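Endo-beta-mannanase (Rhizomucor miehei, PDB 4QP0) probably hydrolyses internal beta-1,4-mannosidic linkages in mannans, galactomannans and glucomannans, as a secreted TIM-barrel enzyme of glycoside hydrolase family 5. Local coordinates at residues A[175-180]-A[218-223]; A[255-260]-A[269-274]; A[277-282]-A[314-319]; A[288-293]-A[318-323]; A[292-297]-A[307-312]. All coordinates share one frame; numbering follows the deposited sequence.

Interaction 1 (A[175-180]-A[218-223]); sequences EPRCVG and GDEGFF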
# COMPACT_ATOMS: atom_id res chain seq x y z
N GLU A 175 -6.18 -2.31 1.43
CA GLU A 175 -6.89 -3.44 2.04
C GLU A 175 -8.37 -3.61 1.66
O GLU A 175 -9.20 -3.79 2.54
CB GLU A 175 -6.74 -3.40 3.57
CG GLU A 175 -5.30 -3.35 4.05
CD GLU A 175 -5.18 -3.42 5.56
OE1 GLU A 175 -6.12 -2.98 6.27
OE2 GLU A 175 -4.14 -3.90 6.05
N PRO A 176 -8.70 -3.60 0.35
CA PRO A 176 -10.11 -3.75 -0.04
C PRO A 176 -10.73 -5.05 0.48
O PRO A 176 -10.13 -6.12 0.32
CB PRO A 176 -10.06 -3.78 -1.57
CG PRO A 176 -8.78 -3.11 -1.92
CD PRO A 176 -7.83 -3.49 -0.83
N ARG A 177 -11.89 -4.95 1.12
CA ARG A 177 -12.74 -6.10 1.43
C ARG A 177 -14.13 -5.79 0.89
O ARG A 177 -14.35 -4.73 0.32
CB ARG A 177 -12.82 -6.37 2.94
CG ARG A 177 -11.50 -6.64 3.63
CD ARG A 177 -11.71 -7.14 5.05
NE ARG A 177 -10.46 -7.22 5.77
CZ ARG A 177 -10.30 -7.75 6.98
NH1 ARG A 177 -11.34 -8.28 7.63
NH2 ARG A 177 -9.11 -7.77 7.55
N CYS A 178 -15.08 -6.71 1.05
CA CYS A 178 -16.48 -6.38 0.76
C CYS A 178 -17.04 -5.50 1.88
O CYS A 178 -17.89 -4.65 1.62
CB CYS A 178 -17.33 -7.64 0.57
SG CYS A 178 -17.21 -8.39 -1.08
N VAL A 179 -16.55 -5.71 3.10
CA VAL A 179 -17.00 -4.98 4.29
C VAL A 179 -15.97 -3.92 4.71
O VAL A 179 -14.75 -4.17 4.68
CB VAL A 179 -17.25 -5.94 5.48
CG1 VAL A 179 -17.89 -5.22 6.65
CG2 VAL A 179 -18.12 -7.12 5.05
N GLY A 180 -16.46 -2.74 5.10
CA GLY A 180 -15.61 -1.61 5.50
C GLY A 180 -15.49 -1.43 7.00
O GLY A 180 -15.46 -2.41 7.75
N GLY A 218 -2.70 -3.45 -3.32
CA GLY A 218 -2.45 -2.99 -1.95
C GLY A 218 -3.30 -3.72 -0.93
O GLY A 218 -3.54 -3.20 0.16
N ASP A 219 -3.77 -4.91 -1.29
CA ASP A 219 -4.64 -5.72 -0.42
C ASP A 219 -3.86 -6.48 0.62
O ASP A 219 -2.62 -6.51 0.59
CB ASP A 219 -5.51 -6.69 -1.24
CG ASP A 219 -4.70 -7.78 -1.96
OD1 ASP A 219 -3.79 -7.45 -2.77
OD2 ASP A 219 -5.01 -8.98 -1.74
N GLU A 220 -4.58 -7.12 1.54
CA GLU A 220 -3.98 -7.91 2.61
C GLU A 220 -3.46 -9.26 2.12
O GLU A 220 -2.67 -9.92 2.82
CB GLU A 220 -4.96 -8.10 3.76
CG GLU A 220 -5.17 -6.85 4.59
CD GLU A 220 -6.56 -6.74 5.18
OE1 GLU A 220 -7.56 -6.74 4.40
OE2 GLU A 220 -6.67 -6.65 6.42
N GLY A 221 -3.90 -9.66 0.93
CA GLY A 221 -3.44 -10.88 0.28
C GLY A 221 -4.33 -12.07 0.53
O GLY A 221 -3.89 -13.22 0.43
N PHE A 222 -5.59 -11.81 0.85
CA PHE A 222 -6.56 -12.86 1.14
C PHE A 222 -6.86 -13.71 -0.09
O PHE A 222 -7.13 -13.17 -1.17
CB PHE A 222 -7.84 -12.28 1.76
CG PHE A 222 -7.62 -11.58 3.09
CD1 PHE A 222 -6.50 -11.87 3.89
CD2 PHE A 222 -8.53 -10.65 3.56
CE1 PHE A 222 -6.29 -11.23 5.10
CE2 PHE A 222 -8.34 -10.01 4.78
CZ PHE A 222 -7.22 -10.31 5.55
N PHE A 223 -6.79 -15.04 0.09
CA PHE A 223 -7.05 -16.01 -0.98
C PHE A 223 -8.52 -16.35 -1.11
O PHE A 223 -9.31 -16.08 -0.22
CB PHE A 223 -6.30 -17.31 -0.72
CG PHE A 223 -4.82 -17.19 -0.81
CD1 PHE A 223 -4.19 -17.09 -2.05
CD2 PHE A 223 -4.04 -17.19 0.34
CE1 PHE A 223 -2.81 -16.99 -2.14
CE2 PHE A 223 -2.66 -17.09 0.26
CZ PHE A 223 -2.05 -16.99 -0.98

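Interaction 2 (A[255-260]-A[269-274]); sequences FHLYPE and SWSVQW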
# COMPACT_ATOMS: atom_id res chain seq x y z
N PHE A 255 0.55 -8.50 -0.05
CA PHE A 255 -0.09 -9.06 1.12
C PHE A 255 0.42 -8.45 2.44
O PHE A 255 1.54 -7.92 2.53
CB PHE A 255 -0.03 -10.59 1.12
CG PHE A 255 1.30 -11.18 1.52
CD1 PHE A 255 1.48 -11.73 2.78
CD2 PHE A 255 2.37 -11.21 0.63
CE1 PHE A 255 2.69 -12.30 3.16
CE2 PHE A 255 3.59 -11.77 1.00
CZ PHE A 255 3.74 -12.32 2.26
N HIS A 256 -0.44 -8.52 3.45
CA HIS A 256 -0.17 -7.94 4.76
C HIS A 256 -0.12 -9.04 5.77
O HIS A 256 -0.63 -10.13 5.52
CB HIS A 256 -1.26 -6.94 5.11
CG HIS A 256 -1.37 -5.78 4.14
ND1 HIS A 256 -1.92 -4.60 4.48
CD2 HIS A 256 -0.95 -5.65 2.82
CE1 HIS A 256 -1.87 -3.77 3.43
NE2 HIS A 256 -1.28 -4.41 2.41
N LEU A 257 0.50 -8.77 6.91
CA LEU A 257 0.57 -9.73 8.00
C LEU A 257 0.24 -9.08 9.35
O LEU A 257 1.00 -8.25 9.85
CB LEU A 257 1.93 -10.43 8.03
CG LEU A 257 2.20 -11.46 9.14
CD1 LEU A 257 1.13 -12.55 9.16
CD2 LEU A 257 3.59 -12.08 8.97
N TYR A 258 -0.91 -9.47 9.91
CA TYR A 258 -1.36 -9.01 11.22
C TYR A 258 -2.01 -10.16 12.01
O TYR A 258 -3.25 -10.28 12.02
CB TYR A 258 -2.32 -7.82 11.09
CG TYR A 258 -1.65 -6.55 10.61
CD1 TYR A 258 -0.88 -5.77 11.48
CD2 TYR A 258 -1.76 -6.13 9.28
CE1 TYR A 258 -0.26 -4.62 11.05
CE2 TYR A 258 -1.15 -4.98 8.85
CZ TYR A 258 -0.39 -4.22 9.74
OH TYR A 258 0.23 -3.06 9.31
N PRO A 259 -1.19 -11.01 12.65
CA PRO A 259 -1.71 -12.19 13.35
C PRO A 259 -2.60 -11.87 14.55
O PRO A 259 -3.54 -12.62 14.82
CB PRO A 259 -0.45 -12.94 13.80
CG PRO A 259 0.64 -11.93 13.77
CD PRO A 259 0.29 -10.95 12.70
N GLU A 260 -2.32 -10.76 15.25
CA GLU A 260 -3.11 -10.36 16.42
C GLU A 260 -4.50 -9.89 16.02
O GLU A 260 -5.49 -10.30 16.63
CB GLU A 260 -2.39 -9.27 17.22
CG GLU A 260 -1.05 -9.71 17.79
CD GLU A 260 -0.29 -8.55 18.42
OE1 GLU A 260 0.24 -7.70 17.67
OE2 GLU A 260 -0.22 -8.50 19.67
N SER A 269 2.72 -21.27 14.12
CA SER A 269 3.27 -21.43 12.77
C SER A 269 2.45 -20.78 11.63
O SER A 269 2.87 -20.81 10.47
CB SER A 269 3.50 -22.92 12.47
OG SER A 269 2.34 -23.67 12.77
N TRP A 270 1.30 -20.20 11.96
CA TRP A 270 0.38 -19.66 10.94
C TRP A 270 1.00 -18.56 10.12
O TRP A 270 0.79 -18.50 8.90
CB TRP A 270 -0.91 -19.17 11.58
CG TRP A 270 -2.00 -18.82 10.59
CD1 TRP A 270 -3.05 -19.64 10.14
CD2 TRP A 270 -2.20 -17.54 9.89
NE1 TRP A 270 -3.85 -18.96 9.25
CE2 TRP A 270 -3.40 -17.70 9.05
CE3 TRP A 270 -1.53 -16.32 9.88
CZ2 TRP A 270 -3.89 -16.68 8.25
CZ3 TRP A 270 -2.03 -15.29 9.07
CH2 TRP A 270 -3.18 -15.47 8.27
N SER A 271 1.78 -17.71 10.78
CA SER A 271 2.36 -16.54 10.14
C SER A 271 3.49 -16.90 9.18
O SER A 271 3.55 -16.36 8.08
CB SER A 271 2.86 -15.54 11.20
OG SER A 271 1.77 -14.90 11.85
N VAL A 272 4.37 -17.79 9.61
CA VAL A 272 5.41 -18.30 8.74
C VAL A 272 4.76 -18.99 7.55
O VAL A 272 5.14 -18.76 6.41
CB VAL A 272 6.34 -19.28 9.46
CG1 VAL A 272 7.26 -19.97 8.46
CG2 VAL A 272 7.16 -18.57 10.52
N GLN A 273 3.79 -19.85 7.82
CA GLN A 273 3.05 -20.51 6.74
C GLN A 273 2.39 -19.51 5.78
O GLN A 273 2.31 -19.76 4.58
CB GLN A 273 2.00 -21.48 7.30
CG GLN A 273 1.27 -22.30 6.24
CD GLN A 273 2.08 -23.48 5.76
OE1 GLN A 273 2.21 -24.48 6.48
NE2 GLN A 273 2.62 -23.40 4.55
N TRP A 274 1.96 -18.37 6.31
CA TRP A 274 1.31 -17.32 5.53
C TRP A 274 2.24 -16.69 4.52
O TRP A 274 1.85 -16.45 3.36
CB TRP A 274 0.77 -16.26 6.49
CG TRP A 274 0.03 -15.09 5.88
CD1 TRP A 274 0.39 -13.75 5.91
CD2 TRP A 274 -1.27 -15.12 5.19
NE1 TRP A 274 -0.55 -12.97 5.29
CE2 TRP A 274 -1.57 -13.72 4.83
CE3 TRP A 274 -2.17 -16.11 4.83
CZ2 TRP A 274 -2.73 -13.36 4.15
CZ3 TRP A 274 -3.34 -15.73 4.15
CH2 TRP A 274 -3.61 -14.39 3.81

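Interaction 3 (A[277-282]-A[314-319]); sequences DHAAAQ and EDEDLA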
# COMPACT_ATOMS: atom_id res chain seq x y z
N ASP A 277 3.27 -19.32 1.85
CA ASP A 277 2.13 -19.43 0.91
C ASP A 277 2.10 -18.33 -0.15
O ASP A 277 1.78 -18.60 -1.30
CB ASP A 277 0.79 -19.49 1.66
CG ASP A 277 0.57 -20.82 2.38
OD1 ASP A 277 1.30 -21.80 2.08
OD2 ASP A 277 -0.33 -20.89 3.25
N HIS A 278 2.44 -17.11 0.24
CA HIS A 278 2.54 -16.02 -0.74
C HIS A 278 3.81 -16.06 -1.56
O HIS A 278 3.78 -15.70 -2.74
CB HIS A 278 2.34 -14.67 -0.07
CG HIS A 278 0.95 -14.48 0.50
ND1 HIS A 278 -0.03 -13.87 -0.17
CD2 HIS A 278 0.40 -14.88 1.72
CE1 HIS A 278 -1.15 -13.87 0.57
NE2 HIS A 278 -0.88 -14.49 1.73
N ALA A 279 4.92 -16.50 -0.97
CA ALA A 279 6.16 -16.72 -1.72
C ALA A 279 5.99 -17.81 -2.77
O ALA A 279 6.63 -17.78 -3.81
CB ALA A 279 7.31 -17.07 -0.79
N ALA A 280 5.13 -18.78 -2.48
CA ALA A 280 4.79 -19.84 -3.43
C ALA A 280 3.95 -19.29 -4.58
O ALA A 280 4.13 -19.68 -5.73
CB ALA A 280 4.06 -20.97 -2.72
N ALA A 281 3.04 -18.38 -4.26
CA ALA A 281 2.17 -17.79 -5.29
C ALA A 281 3.00 -16.91 -6.23
O ALA A 281 2.69 -16.81 -7.41
CB ALA A 281 1.03 -17.00 -4.67
N GLN A 282 4.07 -16.31 -5.69
CA GLN A 282 5.08 -15.58 -6.47
C GLN A 282 5.82 -16.52 -7.40
O GLN A 282 6.10 -16.16 -8.56
CB GLN A 282 6.09 -14.90 -5.54
CG GLN A 282 7.21 -14.15 -6.26
CD GLN A 282 8.26 -13.60 -5.30
OE1 GLN A 282 8.05 -12.59 -4.62
NE2 GLN A 282 9.41 -14.26 -5.26
N GLU A 314 13.62 -14.24 3.27
CA GLU A 314 14.93 -14.53 2.67
C GLU A 314 14.94 -15.90 1.97
O GLU A 314 15.15 -15.97 0.77
CB GLU A 314 16.04 -14.46 3.73
CG GLU A 314 16.58 -13.05 3.94
CD GLU A 314 17.02 -12.75 5.37
OE1 GLU A 314 17.58 -13.65 6.04
OE2 GLU A 314 16.81 -11.61 5.81
N ASP A 315 14.68 -16.96 2.73
CA ASP A 315 14.73 -18.34 2.23
C ASP A 315 13.70 -18.65 1.14
O ASP A 315 13.98 -19.42 0.22
CB ASP A 315 14.57 -19.33 3.38
CG ASP A 315 15.67 -19.21 4.42
OD1 ASP A 315 16.72 -18.62 4.12
OD2 ASP A 315 15.48 -19.72 5.55
N GLU A 316 12.51 -18.07 1.26
CA GLU A 316 11.45 -18.30 0.29
C GLU A 316 11.68 -17.47 -0.97
O GLU A 316 10.97 -17.65 -1.97
CB GLU A 316 10.07 -18.01 0.89
CG GLU A 316 9.56 -19.02 1.92
CD GLU A 316 9.45 -20.45 1.39
OE1 GLU A 316 9.11 -20.65 0.20
OE2 GLU A 316 9.71 -21.40 2.17
N ASP A 317 12.65 -16.56 -0.92
CA ASP A 317 13.03 -15.70 -2.04
C ASP A 317 11.90 -14.73 -2.43
O ASP A 317 11.69 -14.42 -3.62
CB ASP A 317 13.48 -16.54 -3.24
CG ASP A 317 14.68 -15.96 -3.96
OD1 ASP A 317 15.78 -15.92 -3.35
OD2 ASP A 317 14.54 -15.55 -5.13
N LEU A 318 11.17 -14.26 -1.42
CA LEU A 318 10.11 -13.30 -1.62
C LEU A 318 10.75 -12.00 -2.09
O LEU A 318 11.81 -11.62 -1.57
CB LEU A 318 9.30 -13.08 -0.33
CG LEU A 318 7.97 -12.32 -0.46
CD1 LEU A 318 6.89 -13.17 -1.10
CD2 LEU A 318 7.51 -11.80 0.89
N ALA A 319 10.11 -11.34 -3.05
CA ALA A 319 10.69 -10.17 -3.72
C ALA A 319 11.05 -9.06 -2.74
O ALA A 319 12.15 -8.50 -2.81
CB ALA A 319 9.76 -9.65 -4.81

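Interaction 4 (A[288-293]-A[318-323]); sequences PVIMEE and LAADAF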
# COMPACT_ATOMS: atom_id res chain seq x y z
N PRO A 288 6.36 -10.76 -9.01
CA PRO A 288 6.84 -10.48 -7.66
C PRO A 288 5.67 -10.27 -6.72
O PRO A 288 4.59 -9.79 -7.14
CB PRO A 288 7.61 -9.17 -7.83
CG PRO A 288 7.85 -9.03 -9.29
CD PRO A 288 6.65 -9.64 -9.92
N VAL A 289 5.88 -10.67 -5.47
CA VAL A 289 4.93 -10.43 -4.40
C VAL A 289 5.68 -9.70 -3.29
O VAL A 289 6.89 -9.90 -3.11
CB VAL A 289 4.27 -11.74 -3.91
CG1 VAL A 289 3.31 -11.48 -2.77
CG2 VAL A 289 3.51 -12.41 -5.05
N ILE A 290 4.97 -8.83 -2.59
CA ILE A 290 5.55 -8.04 -1.52
C ILE A 290 4.66 -8.10 -0.28
O ILE A 290 3.45 -7.86 -0.35
CB ILE A 290 5.82 -6.58 -1.97
CG1 ILE A 290 6.56 -5.78 -0.89
CG2 ILE A 290 4.53 -5.89 -2.41
CD1 ILE A 290 6.75 -4.31 -1.21
N MET A 291 5.26 -8.48 0.84
CA MET A 291 4.61 -8.38 2.14
C MET A 291 4.77 -6.93 2.55
O MET A 291 5.72 -6.55 3.22
CB MET A 291 5.24 -9.31 3.17
CG MET A 291 4.60 -9.25 4.54
SD MET A 291 5.01 -10.67 5.56
CE MET A 291 6.75 -10.38 5.93
N GLU A 292 3.83 -6.11 2.09
CA GLU A 292 4.04 -4.67 2.15
C GLU A 292 3.61 -4.07 3.47
O GLU A 292 3.91 -2.91 3.75
CB GLU A 292 3.32 -3.99 0.99
CG GLU A 292 1.82 -4.26 0.97
CD GLU A 292 1.11 -3.29 0.07
OE1 GLU A 292 1.82 -2.51 -0.59
OE2 GLU A 292 -0.14 -3.30 0.03
N GLU A 293 2.87 -4.84 4.26
CA GLU A 293 2.57 -4.49 5.65
C GLU A 293 2.78 -5.71 6.53
O GLU A 293 2.29 -6.79 6.23
CB GLU A 293 1.12 -4.02 5.82
CG GLU A 293 0.91 -2.53 5.65
CD GLU A 293 -0.50 -2.08 6.04
OE1 GLU A 293 -0.96 -2.39 7.16
OE2 GLU A 293 -1.15 -1.40 5.22
N LEU A 318 11.17 -14.26 -1.42
CA LEU A 318 10.11 -13.30 -1.62
C LEU A 318 10.75 -12.00 -2.09
O LEU A 318 11.81 -11.62 -1.57
CB LEU A 318 9.30 -13.08 -0.33
CG LEU A 318 7.97 -12.32 -0.46
CD1 LEU A 318 6.89 -13.17 -1.10
CD2 LEU A 318 7.51 -11.80 0.89
N ALA A 319 10.11 -11.34 -3.05
CA ALA A 319 10.69 -10.17 -3.72
C ALA A 319 11.05 -9.06 -2.74
O ALA A 319 12.15 -8.50 -2.81
CB ALA A 319 9.76 -9.65 -4.81
N ALA A 320 10.14 -8.75 -1.83
CA ALA A 320 10.37 -7.68 -0.85
C ALA A 320 9.34 -7.70 0.27
O ALA A 320 8.32 -8.39 0.19
CB ALA A 320 10.35 -6.34 -1.55
N ASP A 321 9.62 -6.91 1.30
CA ASP A 321 8.69 -6.75 2.41
C ASP A 321 8.83 -5.35 3.00
O ASP A 321 9.90 -4.75 2.93
CB ASP A 321 8.99 -7.77 3.50
CG ASP A 321 10.43 -7.70 3.98
OD1 ASP A 321 10.70 -6.98 4.97
OD2 ASP A 321 11.30 -8.33 3.34
N ALA A 322 7.75 -4.84 3.57
CA ALA A 322 7.75 -3.52 4.19
C ALA A 322 7.01 -3.57 5.52
O ALA A 322 5.84 -3.97 5.57
CB ALA A 322 7.11 -2.49 3.26
N PHE A 323 7.71 -3.19 6.58
CA PHE A 323 7.14 -3.26 7.92
C PHE A 323 6.30 -2.05 8.22
O PHE A 323 6.50 -0.97 7.66
CB PHE A 323 8.22 -3.43 8.99
CG PHE A 323 8.99 -2.18 9.30
CD1 PHE A 323 8.53 -1.27 10.25
CD2 PHE A 323 10.19 -1.91 8.66
CE1 PHE A 323 9.24 -0.12 10.54
CE2 PHE A 323 10.92 -0.77 8.95
CZ PHE A 323 10.44 0.13 9.89

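Interaction 5 (A[292-297]-A[307-312]); sequences EEYGLS and PVWQGT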
# COMPACT_ATOMS: atom_id res chain seq x y z
N GLU A 292 3.83 -6.11 2.09
CA GLU A 292 4.04 -4.67 2.15
C GLU A 292 3.61 -4.07 3.47
O GLU A 292 3.91 -2.91 3.75
CB GLU A 292 3.32 -3.99 0.99
CG GLU A 292 1.82 -4.26 0.97
CD GLU A 292 1.11 -3.29 0.07
OE1 GLU A 292 1.82 -2.51 -0.59
OE2 GLU A 292 -0.14 -3.30 0.03
N GLU A 293 2.87 -4.84 4.26
CA GLU A 293 2.57 -4.49 5.65
C GLU A 293 2.78 -5.71 6.53
O GLU A 293 2.29 -6.79 6.23
CB GLU A 293 1.12 -4.02 5.82
CG GLU A 293 0.91 -2.53 5.65
CD GLU A 293 -0.50 -2.08 6.04
OE1 GLU A 293 -0.96 -2.39 7.16
OE2 GLU A 293 -1.15 -1.40 5.22
N TYR A 294 3.55 -5.52 7.60
CA TYR A 294 3.53 -6.47 8.70
C TYR A 294 3.81 -5.77 10.01
O TYR A 294 4.48 -4.73 10.03
CB TYR A 294 4.46 -7.67 8.47
CG TYR A 294 5.92 -7.38 8.36
CD1 TYR A 294 6.76 -7.51 9.46
CD2 TYR A 294 6.49 -7.02 7.14
CE1 TYR A 294 8.13 -7.26 9.36
CE2 TYR A 294 7.84 -6.77 7.02
CZ TYR A 294 8.66 -6.90 8.13
OH TYR A 294 10.00 -6.64 8.02
N GLY A 295 3.26 -6.31 11.08
CA GLY A 295 3.42 -5.67 12.37
C GLY A 295 3.06 -6.54 13.56
O GLY A 295 2.24 -7.44 13.45
N LEU A 296 3.70 -6.24 14.68
CA LEU A 296 3.34 -6.80 15.97
C LEU A 296 3.26 -5.67 17.00
O LEU A 296 4.05 -4.72 16.93
CB LEU A 296 4.33 -7.89 16.39
CG LEU A 296 4.25 -9.17 15.55
CD1 LEU A 296 5.40 -10.11 15.87
CD2 LEU A 296 2.90 -9.87 15.71
N SER A 297 2.30 -5.79 17.92
CA SER A 297 1.93 -4.72 18.86
C SER A 297 2.99 -4.34 19.89
O SER A 297 2.91 -3.26 20.48
CB SER A 297 0.65 -5.09 19.62
OG SER A 297 -0.42 -5.34 18.74
N PRO A 307 12.63 -11.54 13.28
CA PRO A 307 13.74 -12.31 12.70
C PRO A 307 13.28 -13.61 12.05
O PRO A 307 13.84 -14.02 11.02
CB PRO A 307 14.65 -12.60 13.91
CG PRO A 307 14.37 -11.48 14.85
CD PRO A 307 12.90 -11.18 14.68
N VAL A 308 12.27 -14.24 12.64
CA VAL A 308 11.70 -15.46 12.10
C VAL A 308 11.05 -15.18 10.75
O VAL A 308 11.35 -15.86 9.76
CB VAL A 308 10.68 -16.11 13.07
CG1 VAL A 308 10.17 -17.44 12.53
CG2 VAL A 308 11.32 -16.31 14.45
N TRP A 309 10.18 -14.17 10.71
CA TRP A 309 9.43 -13.81 9.50
C TRP A 309 10.34 -13.36 8.40
O TRP A 309 10.12 -13.66 7.23
CB TRP A 309 8.44 -12.69 9.77
CG TRP A 309 7.31 -12.99 10.73
CD1 TRP A 309 7.00 -14.20 11.35
CD2 TRP A 309 6.27 -12.06 11.18
NE1 TRP A 309 5.88 -14.08 12.13
CE2 TRP A 309 5.40 -12.82 12.08
CE3 TRP A 309 6.00 -10.71 10.94
CZ2 TRP A 309 4.31 -12.23 12.70
CZ3 TRP A 309 4.89 -10.14 11.58
CH2 TRP A 309 4.06 -10.88 12.42
N GLN A 310 11.37 -12.60 8.78
CA GLN A 310 12.30 -12.03 7.82
C GLN A 310 13.19 -13.12 7.22
O GLN A 310 13.41 -13.15 6.00
CB GLN A 310 13.09 -10.89 8.48
CG GLN A 310 12.25 -9.62 8.66
CD GLN A 310 12.89 -8.55 9.54
OE1 GLN A 310 13.97 -8.75 10.10
NE2 GLN A 310 12.22 -7.41 9.66
N GLY A 311 13.68 -14.03 8.06
CA GLY A 311 14.38 -15.24 7.62
C GLY A 311 13.57 -16.11 6.68
O GLY A 311 14.13 -16.73 5.77
N THR A 312 12.26 -16.17 6.88
CA THR A 312 11.35 -16.84 5.94
C THR A 312 11.34 -16.14 4.58
O THR A 312 11.44 -16.80 3.55
CB THR A 312 9.91 -16.93 6.49
OG1 THR A 312 9.93 -17.57 7.77
CG2 THR A 312 9.00 -17.72 5.55

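Interaction 1 (A[175-180]-A[218-223])
R177 sets CG anti to the carbonyl carbon (chi1 -59°) and then runs extended out to NE, while E220 bends at its second torsion (chi2 149°); together these bring a guanidinium and a carboxylate side by side. The result is a side-on, two-nitrogen salt bridge. R177 NE donates to E220 OE1 at 3.2 Å, on the syn lone pair, and R177 NH2 donates to E220 OE2 at 2.9 Å in an almost straight bond (171°), with the acceptor in the guanidinium plane. F222 lies against the pair: its CE2 rim atom sits over one guanidinium face, 3.6 Å from R177 NE, and one face of its ring carries E220 CB. Both segments are loops that follow neighbouring parallel strands of the TIM barrel, 167-171 and 214-216. E175 belongs to the Asn-Glu-Pro sequence that in family 5 holds the acid/base glutamate, so it probably has that role. Its carboxylate stacks nearly parallel on that of E220, with E175 OE2 3.4 Å from E220 CG; the R177 grip on E220 probably offsets the like charges. W111 and H256 bind the two E175 oxygens. On the backbone, E175 N donates to G218 O (3.1 Å) from above the carbonyl plane. The ring of P176 packs beside it, CD 3.9 Å from D219 CA. Beyond R177, C178 is tied to C190 by a disulfide.

Interaction 2 (A[255-260]-A[269-274])
L257 and F255 of strand 253-257 pack against W274, S271 and W270 of helix 270-284, a buried aromatic and apolar strand-helix contact inside a beta-alpha-beta unit of the barrel wall. One polar bond fixes it: W274 NE1 donates to H256 O at 2.9 Å (163°), with the acceptor close to the indole plane. F255 turns its edge to the face of the W274 five-membered ring in an offset edge-to-face pair, the centroids 5.3 Å apart. L257 has CG anti to the backbone N (chi1 179°), and its CD1 reaches W274 CD1 at 3.5 Å, S271 OG at 3.6 Å and, more distantly, the edge of W270 at CZ3. Further along the loop, P259 CB touches S271 OG at 3.5 Å. Strand and helix segments run nearly antiparallel, as in a beta-alpha-beta crossover, the segment axes 10.1 Å apart at their closest. W309 of helix 299-315 packs on L257 and S271, while F255 rests on V289 and M291 of the next strand, 289-294.

Interaction 3 (A[277-282]-A[314-319])
Q282 OE1 is gripped by two backbone amides: A319 N, at 2.9 Å and on a lone pair in the carbonyl plane, and V289 N at the start of strand 289-294. The other half of the same amide, Q282 NE2, donates to D317 O at 2.8 Å, so the side chain brackets L318 with one bond before it and one after it. Chi1 of 178° sets CG anti to the backbone N, and the chain, extended beyond CG, carries the amide from helix 270-284 across to the turn after helix 299-315. That turn is a Schellman motif, with D317 at positive phi leaving the helix and the chain heading for strand 320-323; the contact therefore joins two successive barrel helices near their C-terminal ends. D317 itself is held by a salt bridge to K359 and a hydrogen bond with Y20. The rest is carbon packing: A279 CB presses on E316 CB at 3.4 Å, and L318 CD1 lies 3.7 Å from A279 CA. A319 CB comes within 3.4 Å of Q282 OE1.

Interaction 4 (A[288-293]-A[318-323])
Strands 289-294 and 320-323 are parallel neighbours in the TIM barrel, joined through helix 299-315 as a beta-alpha-beta crossover, and M291 makes both backbone bonds between them. M291 N donates to A320 O at 3.1 Å and M291 O accepts from A322 N at 2.7 Å. A320 O also takes a CA-H...O contact from I290 CA (3.3 Å). Side chains sort onto the two faces of the sheet. On one, I290 has CG1 anti to the backbone N (chi1 -174°) and lays it 3.9 Å from A320 CB, where F21 of strand 17-25 touches both. On the other, M291 CB meets L318 CD2 and D321 CB, each at 4.1 Å, where V313 of helix 299-315 touches M291, L318 and D321; D321 carries its carboxylate away to H352 and Y294. At the start of the pair P288 CB touches A319 CB at 3.7 Å. M291 is also the centre of an inverse gamma turn, and just past it E292 O accepts from N25. The strand end carries E292 and E293, both in salt bridges with R53; E292 also meets H256 and E293 meets Y258. E293 is probably the nucleophile, as the glutamate at the end of this strand is in family 5.

Interaction 5 (A[292-297]-A[307-312])
W309, the first residue of helix segment 307-312 to touch strand segment 292-297, meets three residues in a row with the six-membered part of its indole. Its CE3 lies 3.6 Å from Y294 CD1, which comes in at the edge and in the indole plane. W309 CH2 meets L296 CG at 3.6 Å, the side chains tip to tip, and G295 O lies 4.0 Å from W309 CH2, at the indole edge. Next, Q310, extended beyond CG, crosses Y294 at about a right angle, and its NE2 donates to Y294 OH at 2.9 Å (162°), the amide and ring planes 84° apart. The CB bond of Y294 points toward the helix, and CG takes the crowded position between the backbone N and the carbonyl carbon (chi1 63°). Y294 OH also bonds D321 OD1, and Q310 NE2 also bonds T348 O. Around the contact, Y306 packs edge-to-face with Y294, L257 of strand 253-257 touches both Y294 and W309, and W309 leans on S271 and I275 of helix 270-284.

Interactions 2 to 5 follow strands 253-257, 289-294 and 320-323 with the helices between them, and interaction 1 meets three of them at the putative active site. H256 binds there on two sides: its ND1 lies 2.8 Å from E175 OE2, and its NE2 bonds E292. E175 OE2 and E293 OE1, of the probable catalytic pair, are 3.7 Å apart, so interactions 1, 2, 4 and 5 meet at this site. Interactions 2 and 5, with centres about 8 Å apart, lie on neighbouring strands, and L257 CD2 is 3.4 Å from W309 CE3. Interactions 3 and 4 share L318 and A319, their centres about 9 Å apart; interaction 3 lies about 20 Å from interaction 1, centre to centre.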